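Local coordinates for HTH-type transcriptional activator AmpR (Citrobacter freundii, PDB 3KOS), which regulates transcription of the gene for the AmpC beta-lactamase as a member of the LysR family, represented here by its effector-binding domain, at residues S139-L143 / I154-F160; Q11-K15 / P39-L43; I95-I101 / Q171-T175; L86-A92 / L164-V170. All coordinates share one frame; numbering follows the deposited sequence.

How the contacts relate
Contacts 1, 3 and 4 touch one another in one half of the domain, while contact 2 lies in the other half, its centre about 29, 45 and 38 Å from theirs. Contact 1 is the core one, almost wholly buried and packed without hydrogen bonds across it. Contacts 3 and 4 are partly buried, their centres 12 Å apart: contact 3 sets an aromatic ring of one loop between prolines of both, whereas contact 4 adds an antiparallel backbone bridge to its apolar packing. L143 of contact 1 rests on I169 of contact 4. Contacts 1 and 2 reach the same mixed sheet, at strand 153-156 and at strands 41-48 and 12-19 respectively, but contact 2 is mainly regular parallel pairing with polar ends.

Contact 1: residues S139-L143 / I154-F160; sequences SVTML and IAPVRMF
In the alpha/beta fold of this LysR-type effector-binding domain, the first turn of helix 139-147 packs S139, M142 and L143 against I154 and A155 of edge strand 153-156 and F160 just beyond it. The two short axes approach to 9.2 Å, with an angle of 131° between their N-to-C directions, and side chains fill the interval with no hydrogen bond across it. F160, at the N-cap position of the next helix, has the largest share of the contact. Its CG stands anti to its own carbonyl carbon (chi1 -64°), which sends the ring toward the helix. L143 CG sits over the centre of one ring face, 3.7 Å from the centroid and only 8° off the normal, a clear CH-pi geometry. At the far end of the ring, F160 CZ meets S139 CB at 3.6 Å, while V140 N lies at the ring edge, near its plane. From L143 the CD2 branch reaches on to A155 CB at 3.8 Å, so one leucine spans both the aromatic ring and the strand. S139 OG also packs on A155 CB, again at 3.8 Å. That hydroxyl is hydrogen-bonded to the sulfonate oxygen O1S of a MES molecule, probably from the crystallisation liquor, and the S139 side chain also touches T21 of helix 20-37; this is consistent with a pocket at the start of helix 139-147. M142, a selenomethionine, extends with CG anti to the backbone N and brings its SE to 3.4 Å from I154 O.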
loop_
_atom_site.group_PDB
_atom_site.type_symbol
_atom_site.label_atom_id
_atom_site.label_comp_id
_atom_site.label_asym_id
_atom_site.label_seq_id
_atom_site.Cartn_x
_atom_site.Cartn_y
_atom_site.Cartn_z
ATOM N N SER A 139 -5.500 2.832 -0.134
ATOM C CA SER A 139 -6.635 2.022 0.310
ATOM C C SER A 139 -6.233 0.578 0.529
ATOM O O SER A 139 -6.893 -0.141 1.286
ATOM C CB SER A 139 -7.772 2.059 -0.725
ATOM O OG SER A 139 -8.466 3.288 -0.647
ATOM N N VAL A 140 -5.193 0.128 -0.174
ATOM C CA VAL A 140 -4.751 -1.253 -0.008
ATOM C C VAL A 140 -4.333 -1.440 1.451
ATOM O O VAL A 140 -4.754 -2.382 2.123
ATOM C CB VAL A 140 -3.565 -1.592 -0.926
ATOM C CG1 VAL A 140 -3.051 -2.984 -0.627
ATOM C CG2 VAL A 140 -3.996 -1.499 -2.397
ATOM N N THR A 141 -3.507 -0.519 1.928
ATOM C CA THR A 141 -3.052 -0.549 3.324
ATOM C C THR A 141 -4.232 -0.364 4.277
ATOM O O THR A 141 -4.343 -1.054 5.297
ATOM C CB THR A 141 -2.011 0.560 3.562
ATOM O OG1 THR A 141 -0.918 0.370 2.651
ATOM C CG2 THR A 141 -1.489 0.528 5.010
HETATM N N MSE A 142 -5.126 0.560 3.947
HETATM C CA MSE A 142 -6.301 0.785 4.792
HETATM C C MSE A 142 -7.115 -0.503 4.985
HETATM O O MSE A 142 -7.586 -0.788 6.091
HETATM C CB MSE A 142 -7.204 1.861 4.179
HETATM C CG MSE A 142 -8.423 2.129 5.008
HETATM SE SE MSE A 142 -9.728 3.238 4.024
HETATM C CE MSE A 142 -8.603 4.781 3.584
ATOM N N LEU A 143 -7.303 -1.264 3.908
ATOM C CA LEU A 143 -8.134 -2.476 3.979
ATOM C C LEU A 143 -7.438 -3.620 4.704
ATOM O O LEU A 143 -8.097 -4.513 5.241
ATOM C CB LEU A 143 -8.612 -2.925 2.589
ATOM C CG LEU A 143 -9.993 -2.389 2.185
ATOM C CD1 LEU A 143 -11.095 -3.005 3.034
ATOM C CD2 LEU A 143 -10.049 -0.855 2.262
ATOM N N ILE A 154 -13.433 3.328 4.710
ATOM C CA ILE A 154 -14.294 3.735 3.613
ATOM C C ILE A 154 -13.417 3.838 2.374
ATOM O O ILE A 154 -12.396 4.534 2.376
ATOM C CB ILE A 154 -15.076 5.043 3.929
ATOM C CG1 ILE A 154 -16.074 5.358 2.800
ATOM C CG2 ILE A 154 -14.117 6.204 4.200
ATOM C CD1 ILE A 154 -17.063 6.476 3.150
ATOM N N ALA A 155 -13.802 3.120 1.324
ATOM C CA ALA A 155 -12.937 2.962 0.165
ATOM C C ALA A 155 -13.728 2.527 -1.062
ATOM O O ALA A 155 -14.898 2.152 -0.947
ATOM C CB ALA A 155 -11.823 1.949 0.476
ATOM N N PRO A 156 -13.099 2.582 -2.248
ATOM C CA PRO A 156 -13.809 2.170 -3.466
ATOM C C PRO A 156 -14.125 0.677 -3.458
ATOM O O PRO A 156 -13.227 -0.158 -3.575
ATOM C CB PRO A 156 -12.814 2.494 -4.579
ATOM C CG PRO A 156 -12.007 3.630 -4.033
ATOM C CD PRO A 156 -11.829 3.262 -2.560
ATOM N N VAL A 157 -15.400 0.346 -3.342
ATOM C CA VAL A 157 -15.788 -1.035 -3.091
ATOM C C VAL A 157 -15.376 -1.974 -4.228
ATOM O O VAL A 157 -14.992 -3.118 -3.975
ATOM C CB VAL A 157 -17.309 -1.167 -2.825
ATOM C CG1 VAL A 157 -17.731 -0.246 -1.691
ATOM C CG2 VAL A 157 -18.100 -0.840 -4.060
ATOM N N ARG A 158 -15.466 -1.499 -5.464
ATOM C CA ARG A 158 -15.160 -2.343 -6.619
ATOM C C ARG A 158 -13.671 -2.702 -6.722
ATOM O O ARG A 158 -13.291 -3.570 -7.517
ATOM C CB ARG A 158 -15.643 -1.700 -7.926
HETATM N N MSE A 159 -12.828 -2.026 -5.945
HETATM C CA MSE A 159 -11.401 -2.355 -5.942
HETATM C C MSE A 159 -11.082 -3.452 -4.933
HETATM O O MSE A 159 -9.930 -3.903 -4.843
HETATM C CB MSE A 159 -10.551 -1.109 -5.666
HETATM C CG MSE A 159 -10.658 -0.045 -6.745
HETATM SE SE MSE A 159 -9.893 -0.706 -8.445
HETATM C CE MSE A 159 -11.403 -0.304 -9.644
ATOM N N PHE A 160 -12.095 -3.890 -4.179
ATOM C CA PHE A 160 -11.875 -4.873 -3.120
ATOM C C PHE A 160 -12.796 -6.084 -3.226
ATOM O O PHE A 160 -13.081 -6.756 -2.247
ATOM C CB PHE A 160 -11.904 -4.197 -1.738
ATOM C CG PHE A 160 -10.782 -3.216 -1.566
ATOM C CD1 PHE A 160 -9.490 -3.672 -1.329
ATOM C CD2 PHE A 160 -10.992 -1.856 -1.729
ATOM C CE1 PHE A 160 -8.426 -2.783 -1.223
ATOM C CE2 PHE A 160 -9.930 -0.954 -1.613
ATOM C CZ PHE A 160 -8.653 -1.417 -1.361
#

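Contact 2: residues Q11-K15 / P39-L43; sequences QEKLK and PHIDL. With MES (2-(N-morpholino)-ethanesulfonic acid), chain C.
Q11 folds over the neighbouring segment 39-43 to reach P39. CG is anti to the carbonyl carbon and the chain bends at chi2 (-66°), which swings the amide toward that segment. NE2 then gives a nearly straight bond to P39 O, 3.1 Å with 168° at the hydrogen; the acceptor lies in the amide plane of Q11, and the donor meets a lone pair in the carbonyl plane of P39. The same NE2 donates to O2S of MES at 2.7 Å, so two bonds fix the rotation of the amide. D42 holds the other end of that buffer molecule: its OD1 accepts from MES N4 at 2.6 Å, while OD2 is bonded to H44 NE2. MES, probably from the crystallisation liquor, also bonds V133 N of the second subunit. D42 and K13 point to one face of the sheet; L14, I41 and L43, with E12, point to the opposite one. The two leucines share one conformation and lie side by side pointing the same way, L14 CD2 to L43 CD1 being 3.9 Å. I41 CG2 crosses to L14 CB at 3.8 Å, and helices 20-37 and 194-209 pack on this apolar group. Between the two layers runs the backbone ladder: E12 N to H40 O, D42 N to E12 O at 2.7 Å, and L14 N to D42 O. Such parallel pairing, with helix 20-37 connecting the strands, defines the beta-alpha-beta crossover of strands 12-19 and 41-48.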
loop_
_atom_site.group_PDB
_atom_site.type_symbol
_atom_site.label_atom_id
_atom_site.label_comp_id
_atom_site.label_asym_id
_atom_site.label_seq_id
_atom_site.Cartn_x
_atom_site.Cartn_y
_atom_site.Cartn_z
ATOM N N GLN A 11 10.052 -5.306 -29.723
ATOM C CA GLN A 11 9.199 -4.921 -28.595
ATOM C C GLN A 11 9.222 -3.415 -28.378
ATOM O O GLN A 11 10.281 -2.794 -28.395
ATOM C CB GLN A 11 9.639 -5.623 -27.308
ATOM C CG GLN A 11 9.635 -7.143 -27.386
ATOM C CD GLN A 11 8.242 -7.711 -27.555
ATOM O OE1 GLN A 11 7.844 -8.094 -28.658
ATOM N NE2 GLN A 11 7.486 -7.760 -26.463
ATOM N N GLU A 12 8.050 -2.834 -28.159
ATOM C CA GLU A 12 7.945 -1.402 -27.947
ATOM C C GLU A 12 7.746 -1.184 -26.459
ATOM O O GLU A 12 6.897 -1.825 -25.850
ATOM C CB GLU A 12 6.763 -0.835 -28.734
ATOM C CG GLU A 12 6.850 -1.148 -30.232
ATOM C CD GLU A 12 5.671 -0.612 -31.024
ATOM O OE1 GLU A 12 4.718 -0.094 -30.409
ATOM O OE2 GLU A 12 5.697 -0.706 -32.275
ATOM N N LYS A 13 8.536 -0.293 -25.880
ATOM C CA LYS A 13 8.482 -0.075 -24.440
ATOM C C LYS A 13 7.290 0.787 -24.050
ATOM O O LYS A 13 6.947 1.736 -24.751
ATOM C CB LYS A 13 9.778 0.563 -23.956
ATOM C CG LYS A 13 9.874 0.672 -22.447
ATOM C CD LYS A 13 11.280 1.039 -22.024
ATOM C CE LYS A 13 11.365 1.252 -20.521
ATOM N NZ LYS A 13 12.736 1.666 -20.124
ATOM N N LEU A 14 6.653 0.440 -22.930
ATOM C CA LEU A 14 5.577 1.249 -22.376
ATOM C C LEU A 14 5.733 1.271 -20.857
ATOM O O LEU A 14 5.767 0.220 -20.224
ATOM C CB LEU A 14 4.217 0.671 -22.759
ATOM C CG LEU A 14 2.960 1.308 -22.156
ATOM C CD1 LEU A 14 2.868 2.771 -22.521
ATOM C CD2 LEU A 14 1.719 0.575 -22.640
ATOM N N LYS A 15 5.832 2.467 -20.287
ATOM C CA LYS A 15 6.079 2.600 -18.854
ATOM C C LYS A 15 4.877 3.245 -18.184
ATOM O O LYS A 15 4.476 4.361 -18.528
ATOM C CB LYS A 15 7.351 3.416 -18.596
ATOM C CG LYS A 15 7.943 3.148 -17.228
ATOM C CD LYS A 15 9.166 4.012 -16.890
ATOM C CE LYS A 15 9.626 3.695 -15.461
ATOM N NZ LYS A 15 10.686 4.617 -14.947
ATOM N N PRO A 39 1.117 -8.647 -27.715
ATOM C CA PRO A 39 2.344 -9.299 -27.251
ATOM C C PRO A 39 3.605 -8.511 -27.601
ATOM O O PRO A 39 4.658 -8.786 -27.039
ATOM C CB PRO A 39 2.334 -10.631 -28.008
ATOM C CG PRO A 39 1.477 -10.374 -29.203
ATOM C CD PRO A 39 0.411 -9.459 -28.722
ATOM N N HIS A 40 3.498 -7.556 -28.515
ATOM C CA HIS A 40 4.656 -6.802 -28.988
ATOM C C HIS A 40 5.015 -5.636 -28.078
ATOM O O HIS A 40 5.980 -4.920 -28.343
ATOM C CB HIS A 40 4.393 -6.270 -30.401
ATOM C CG HIS A 40 3.176 -5.400 -30.500
ATOM N ND1 HIS A 40 1.895 -5.910 -30.493
ATOM C CD2 HIS A 40 3.047 -4.054 -30.594
ATOM C CE1 HIS A 40 1.029 -4.915 -30.592
ATOM N NE2 HIS A 40 1.703 -3.779 -30.654
ATOM N N ILE A 41 4.239 -5.431 -27.015
ATOM C CA ILE A 41 4.500 -4.317 -26.115
ATOM C C ILE A 41 5.206 -4.799 -24.841
ATOM O O ILE A 41 4.777 -5.763 -24.214
ATOM C CB ILE A 41 3.202 -3.553 -25.770
ATOM C CG1 ILE A 41 2.658 -2.875 -27.031
ATOM C CG2 ILE A 41 3.457 -2.519 -24.673
ATOM C CD1 ILE A 41 1.296 -2.257 -26.875
ATOM N N ASP A 42 6.307 -4.133 -24.507
ATOM C CA ASP A 42 7.100 -4.433 -23.315
ATOM C C ASP A 42 6.611 -3.498 -22.212
ATOM O O ASP A 42 7.005 -2.331 -22.128
ATOM C CB ASP A 42 8.580 -4.219 -23.624
ATOM C CG ASP A 42 9.478 -4.378 -22.408
ATOM O OD1 ASP A 42 9.038 -4.958 -21.393
ATOM O OD2 ASP A 42 10.636 -3.905 -22.474
ATOM N N LEU A 43 5.718 -4.019 -21.385
ATOM C CA LEU A 43 5.032 -3.204 -20.393
ATOM C C LEU A 43 5.805 -3.189 -19.077
ATOM O O LEU A 43 6.025 -4.234 -18.471
ATOM C CB LEU A 43 3.622 -3.755 -20.173
ATOM C CG LEU A 43 2.744 -3.049 -19.144
ATOM C CD1 LEU A 43 2.619 -1.584 -19.500
ATOM C CD2 LEU A 43 1.373 -3.715 -19.093
HETATM O O1 MES C . 9.888 -6.158 -17.117
HETATM C C2 MES C . 10.955 -6.266 -18.023
HETATM C C3 MES C . 10.668 -7.318 -19.103
HETATM N N4 MES C . 9.425 -6.993 -19.835
HETATM C C5 MES C . 8.265 -6.675 -18.955
HETATM C C6 MES C . 8.613 -5.926 -17.654
HETATM C C7 MES C . 9.041 -7.962 -20.924
HETATM C C8 MES C . 9.954 -7.913 -22.108
HETATM S S MES C . 9.711 -8.456 -23.418
HETATM O O1S MES C . 11.126 -8.442 -24.215
HETATM O O2S MES C . 8.631 -7.426 -24.010
HETATM O O3S MES C . 9.081 -9.918 -23.212
#

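Contact 3: residues I95-I101 / Q171-T175; sequences IQTPADI and QPFLT
The ring of F173 lies between two prolines: P98 CG stands 4.1 Å above one face and P172 CB 3.8 Å above the opposite one, both offset toward the rim. At the ring edge, T97 N lies in the plane, and Q96 O is also near it. Two irregular connections of the alpha/beta effector domain meet here, the loop between helix 89-92 and strand 106-109 and the one leading into strand 181-187; no hydrogen bond joins them. P98 CG makes a CH-pi contact, 16° off the ring normal. F173 CG is anti to the carbonyl carbon (chi1 -58°), directing the ring into the loop 95-101, where CZ comes to 3.3 Å from T97 C. Next to CZ, the CE2 corner is met by two isoleucines: I95 CG2 crosses to it at 3.6 Å, while I101 slides past in the opposite direction, CD1 at 3.9 Å. I101 continues inward onto W115 and W118 of helix 114-121, so the phenylalanine abuts a larger apolar layer. The loop that receives the ring is itself braced by D100, whose OD2 accepts two backbone N-H groups. D100 OD2 takes Q96 N on its anti lone pair, at 2.9 Å; T97 N instead approaches from above the carboxylate plane. On the other segment, the amide of Q171 turns back to its own loop, NE2 giving a 3.0 Å bond to F173 O.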
loop_
_atom_site.group_PDB
_atom_site.type_symbol
_atom_site.label_atom_id
_atom_site.label_comp_id
_atom_site.label_asym_id
_atom_site.label_seq_id
_atom_site.Cartn_x
_atom_site.Cartn_y
_atom_site.Cartn_z
ATOM N N ILE A 95 -22.788 -3.858 13.896
ATOM C CA ILE A 95 -23.242 -2.713 13.117
ATOM C C ILE A 95 -24.564 -3.035 12.435
ATOM O O ILE A 95 -24.624 -3.855 11.517
ATOM C CB ILE A 95 -22.176 -2.289 12.081
ATOM C CG1 ILE A 95 -20.932 -1.776 12.810
ATOM C CG2 ILE A 95 -22.727 -1.240 11.125
ATOM C CD1 ILE A 95 -19.717 -1.577 11.913
ATOM N N GLN A 96 -25.628 -2.394 12.907
ATOM C CA GLN A 96 -26.957 -2.591 12.336
ATOM C C GLN A 96 -27.437 -1.327 11.632
ATOM O O GLN A 96 -28.164 -1.397 10.638
ATOM C CB GLN A 96 -27.951 -3.021 13.423
ATOM C CG GLN A 96 -27.783 -4.471 13.878
ATOM C CD GLN A 96 -26.690 -4.656 14.928
ATOM O OE1 GLN A 96 -26.576 -3.873 15.875
ATOM N NE2 GLN A 96 -25.893 -5.713 14.773
ATOM N N THR A 97 -27.015 -0.175 12.140
ATOM C CA THR A 97 -27.351 1.108 11.538
ATOM C C THR A 97 -26.084 1.949 11.369
ATOM O O THR A 97 -25.074 1.684 12.005
ATOM C CB THR A 97 -28.360 1.895 12.408
ATOM O OG1 THR A 97 -27.716 2.331 13.611
ATOM C CG2 THR A 97 -29.547 1.024 12.772
ATOM N N PRO A 98 -26.131 2.963 10.496
ATOM C CA PRO A 98 -24.940 3.787 10.270
ATOM C C PRO A 98 -24.322 4.358 11.548
ATOM O O PRO A 98 -23.097 4.432 11.642
ATOM C CB PRO A 98 -25.463 4.903 9.369
ATOM C CG PRO A 98 -26.540 4.225 8.573
ATOM C CD PRO A 98 -27.202 3.269 9.533
ATOM N N ALA A 99 -25.140 4.755 12.518
ATOM C CA ALA A 99 -24.597 5.312 13.754
ATOM C C ALA A 99 -23.695 4.312 14.487
ATOM O O ALA A 99 -22.766 4.703 15.201
ATOM C CB ALA A 99 -25.724 5.793 14.668
ATOM N N ASP A 100 -23.967 3.025 14.303
ATOM C CA ASP A 100 -23.189 1.974 14.955
ATOM C C ASP A 100 -21.726 1.967 14.507
ATOM O O ASP A 100 -20.860 1.448 15.206
ATOM C CB ASP A 100 -23.808 0.597 14.684
ATOM C CG ASP A 100 -25.115 0.381 15.437
ATOM O OD1 ASP A 100 -25.336 1.053 16.465
ATOM O OD2 ASP A 100 -25.916 -0.463 14.996
ATOM N N ILE A 101 -21.456 2.527 13.332
ATOM C CA ILE A 101 -20.086 2.615 12.837
ATOM C C ILE A 101 -19.214 3.325 13.871
ATOM O O ILE A 101 -18.035 2.992 14.048
ATOM C CB ILE A 101 -20.025 3.338 11.477
ATOM C CG1 ILE A 101 -20.613 2.437 10.387
ATOM C CG2 ILE A 101 -18.587 3.726 11.132
ATOM C CD1 ILE A 101 -20.845 3.127 9.040
ATOM N N GLN A 171 -19.431 -5.263 3.384
ATOM C CA GLN A 171 -19.974 -3.937 3.104
ATOM C C GLN A 171 -21.327 -3.853 3.795
ATOM O O GLN A 171 -22.325 -4.320 3.255
ATOM C CB GLN A 171 -20.140 -3.732 1.592
ATOM C CG GLN A 171 -20.599 -2.322 1.179
ATOM C CD GLN A 171 -20.979 -2.213 -0.297
ATOM O OE1 GLN A 171 -20.564 -3.026 -1.128
ATOM N NE2 GLN A 171 -21.785 -1.213 -0.623
ATOM N N PRO A 172 -21.367 -3.270 4.999
ATOM C CA PRO A 172 -22.625 -3.347 5.755
ATOM C C PRO A 172 -23.772 -2.539 5.149
ATOM O O PRO A 172 -24.932 -2.872 5.400
ATOM C CB PRO A 172 -22.246 -2.791 7.128
ATOM C CG PRO A 172 -20.999 -1.969 6.883
ATOM C CD PRO A 172 -20.272 -2.692 5.796
ATOM N N PHE A 173 -23.466 -1.502 4.377
ATOM C CA PHE A 173 -24.513 -0.632 3.839
ATOM C C PHE A 173 -24.433 -0.445 2.331
ATOM O O PHE A 173 -23.355 -0.443 1.756
ATOM C CB PHE A 173 -24.490 0.721 4.545
ATOM C CG PHE A 173 -24.660 0.611 6.023
ATOM C CD1 PHE A 173 -25.890 0.240 6.556
ATOM C CD2 PHE A 173 -23.594 0.833 6.880
ATOM C CE1 PHE A 173 -26.053 0.109 7.922
ATOM C CE2 PHE A 173 -23.754 0.708 8.236
ATOM C CZ PHE A 173 -24.986 0.342 8.761
ATOM N N LEU A 174 -25.592 -0.277 1.704
ATOM C CA LEU A 174 -25.679 -0.167 0.257
ATOM C C LEU A 174 -25.215 1.190 -0.259
ATOM O O LEU A 174 -24.726 1.293 -1.383
ATOM C CB LEU A 174 -27.114 -0.415 -0.201
ATOM C CG LEU A 174 -27.607 -1.847 -0.024
ATOM C CD1 LEU A 174 -29.050 -1.985 -0.512
ATOM C CD2 LEU A 174 -26.689 -2.807 -0.766
ATOM N N THR A 175 -25.390 2.228 0.552
ATOM C CA THR A 175 -25.139 3.594 0.101
ATOM C C THR A 175 -23.674 3.854 -0.208
ATOM O O THR A 175 -22.795 3.543 0.591
ATOM C CB THR A 175 -25.632 4.645 1.121
ATOM O OG1 THR A 175 -27.044 4.509 1.303
ATOM C CG2 THR A 175 -25.327 6.054 0.624
#

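Contact 4: residues L86-A92 / L164-V170; sequences LCSPTLA and LSSERIV
I169 lies along the backbone of C87, and CB, CG1 and CD1 in turn meet it. CB stands 4.0 Å from C87 O; beyond it CG1 comes to 3.3 Å from that same oxygen, with C87 N and L86 CB also close. At the tip, CD1 rests against the carbonyl carbon C87 C at 3.4 Å. This placement follows from an unusual first torsion, chi1 -145°, well away from the staggered positions, and the branch also packs on L143 and A146 of helix 139-147. Next along the chain, V170 forms a single antiparallel bridge with C87, a hydrogen-bonded pair: C87 N donates to V170 O at 3.0 Å, and V170 N returns a bond to C87 O at 2.8 Å. The bridge ties the residue just after strand 73-86 to the loop after helix 161-165, within the alpha/beta fold of the effector-binding domain. That helix closes with a Schellman motif at E167, whose phi is positive. On the other segment, S88 is the N-cap of helix 89-92, its OG accepting from L91 N. The two methyls of V170 grip this short helix separately, CG1 meeting A92 CB at 4.0 Å and CG2 reaching P89 CA. The P89 ring in turn leans over the turn after helix 161-165, with CG 3.6 Å from E167 O and CD equally near R168 O.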
loop_
_atom_site.group_PDB
_atom_site.type_symbol
_atom_site.label_atom_id
_atom_site.label_comp_id
_atom_site.label_asym_id
_atom_site.label_seq_id
_atom_site.Cartn_x
_atom_site.Cartn_y
_atom_site.Cartn_z
ATOM N N LEU A 86 -16.496 -0.317 4.865
ATOM C CA LEU A 86 -16.052 -1.698 4.721
ATOM C C LEU A 86 -15.386 -2.102 6.017
ATOM O O LEU A 86 -14.569 -1.355 6.539
ATOM C CB LEU A 86 -15.027 -1.807 3.589
ATOM C CG LEU A 86 -15.540 -1.513 2.181
ATOM C CD1 LEU A 86 -14.364 -1.325 1.231
ATOM C CD2 LEU A 86 -16.458 -2.635 1.694
ATOM N N CYS A 87 -15.718 -3.284 6.539
ATOM C CA CYS A 87 -15.159 -3.694 7.816
ATOM C C CYS A 87 -15.103 -5.216 7.935
ATOM O O CYS A 87 -15.631 -5.938 7.085
ATOM C CB CYS A 87 -15.958 -3.089 8.977
ATOM S SG CYS A 87 -17.661 -3.703 9.031
ATOM N N SER A 88 -14.431 -5.698 8.977
ATOM C CA SER A 88 -14.331 -7.135 9.187
ATOM C C SER A 88 -15.704 -7.685 9.533
ATOM O O SER A 88 -16.552 -6.957 10.051
ATOM C CB SER A 88 -13.356 -7.451 10.311
ATOM O OG SER A 88 -13.822 -6.945 11.551
ATOM N N PRO A 89 -15.927 -8.977 9.252
ATOM C CA PRO A 89 -17.191 -9.606 9.637
ATOM C C PRO A 89 -17.452 -9.447 11.132
ATOM O O PRO A 89 -18.604 -9.296 11.546
ATOM C CB PRO A 89 -16.973 -11.080 9.270
ATOM C CG PRO A 89 -15.959 -11.045 8.165
ATOM C CD PRO A 89 -15.031 -9.916 8.546
ATOM N N THR A 90 -16.395 -9.462 11.936
ATOM C CA THR A 90 -16.542 -9.308 13.381
ATOM C C THR A 90 -17.064 -7.925 13.795
ATOM O O THR A 90 -17.921 -7.816 14.678
ATOM C CB THR A 90 -15.226 -9.647 14.137
ATOM O OG1 THR A 90 -14.984 -11.058 14.055
ATOM C CG2 THR A 90 -15.326 -9.255 15.597
ATOM N N LEU A 91 -16.561 -6.866 13.167
ATOM C CA LEU A 91 -17.099 -5.541 13.441
ATOM C C LEU A 91 -18.503 -5.413 12.872
ATOM O O LEU A 91 -19.357 -4.747 13.457
ATOM C CB LEU A 91 -16.204 -4.437 12.866
ATOM C CG LEU A 91 -15.172 -3.873 13.837
ATOM C CD1 LEU A 91 -14.162 -4.943 14.225
ATOM C CD2 LEU A 91 -14.467 -2.667 13.254
ATOM N N ALA A 92 -18.738 -6.043 11.728
ATOM C CA ALA A 92 -20.037 -5.928 11.083
ATOM C C ALA A 92 -21.137 -6.499 11.977
ATOM O O ALA A 92 -22.281 -6.047 11.928
ATOM C CB ALA A 92 -20.029 -6.622 9.744
ATOM N N LEU A 164 -14.228 -9.049 -0.573
ATOM C CA LEU A 164 -15.649 -9.285 -0.331
ATOM C C LEU A 164 -15.992 -10.743 -0.653
ATOM O O LEU A 164 -16.675 -11.404 0.118
ATOM C CB LEU A 164 -16.513 -8.328 -1.162
ATOM C CG LEU A 164 -16.421 -6.867 -0.700
ATOM C CD1 LEU A 164 -16.892 -5.907 -1.781
ATOM C CD2 LEU A 164 -17.205 -6.671 0.609
ATOM N N SER A 165 -15.504 -11.235 -1.786
ATOM C CA SER A 165 -15.835 -12.585 -2.222
ATOM C C SER A 165 -15.240 -13.659 -1.313
ATOM O O SER A 165 -15.844 -14.718 -1.109
ATOM C CB SER A 165 -15.392 -12.797 -3.663
ATOM O OG SER A 165 -16.159 -11.974 -4.524
ATOM N N SER A 166 -14.055 -13.394 -0.778
ATOM C CA SER A 166 -13.408 -14.347 0.124
ATOM C C SER A 166 -13.857 -14.130 1.561
ATOM O O SER A 166 -13.374 -14.796 2.484
ATOM C CB SER A 166 -11.883 -14.243 0.011
ATOM O OG SER A 166 -11.437 -12.962 0.432
ATOM N N GLU A 167 -14.773 -13.182 1.743
ATOM C CA GLU A 167 -15.397 -12.916 3.037
ATOM C C GLU A 167 -14.417 -12.479 4.124
ATOM O O GLU A 167 -14.628 -12.734 5.298
ATOM C CB GLU A 167 -16.256 -14.110 3.483
ATOM C CG GLU A 167 -17.351 -14.415 2.462
ATOM C CD GLU A 167 -18.375 -15.435 2.934
ATOM O OE1 GLU A 167 -18.394 -15.765 4.141
ATOM O OE2 GLU A 167 -19.167 -15.893 2.080
ATOM N N ARG A 168 -13.361 -11.786 3.718
ATOM C CA ARG A 168 -12.440 -11.166 4.666
ATOM C C ARG A 168 -12.900 -9.755 5.041
ATOM O O ARG A 168 -12.476 -9.191 6.050
ATOM C CB ARG A 168 -11.038 -11.120 4.069
ATOM C CG ARG A 168 -10.437 -12.501 3.860
ATOM C CD ARG A 168 -9.159 -12.413 3.045
ATOM N NE ARG A 168 -8.723 -13.724 2.581
ATOM C CZ ARG A 168 -7.740 -13.917 1.705
ATOM N NH1 ARG A 168 -7.100 -12.873 1.195
ATOM N NH2 ARG A 168 -7.405 -15.151 1.334
ATOM N N ILE A 169 -13.770 -9.198 4.214
ATOM C CA ILE A 169 -14.352 -7.897 4.494
ATOM C C ILE A 169 -15.820 -7.879 4.080
ATOM O O ILE A 169 -16.231 -8.619 3.175
ATOM C CB ILE A 169 -13.568 -6.760 3.771
ATOM C CG1 ILE A 169 -13.542 -5.493 4.628
ATOM C CG2 ILE A 169 -14.155 -6.463 2.417
ATOM C CD1 ILE A 169 -12.485 -5.507 5.709
ATOM N N VAL A 170 -16.587 -7.013 4.733
ATOM C CA VAL A 170 -18.027 -6.893 4.527
ATOM C C VAL A 170 -18.417 -5.444 4.225
ATOM O O VAL A 170 -17.812 -4.513 4.748
ATOM C CB VAL A 170 -18.780 -7.341 5.806
ATOM C CG1 VAL A 170 -20.249 -6.985 5.730
ATOM C CG2 VAL A 170 -18.598 -8.835 6.029
#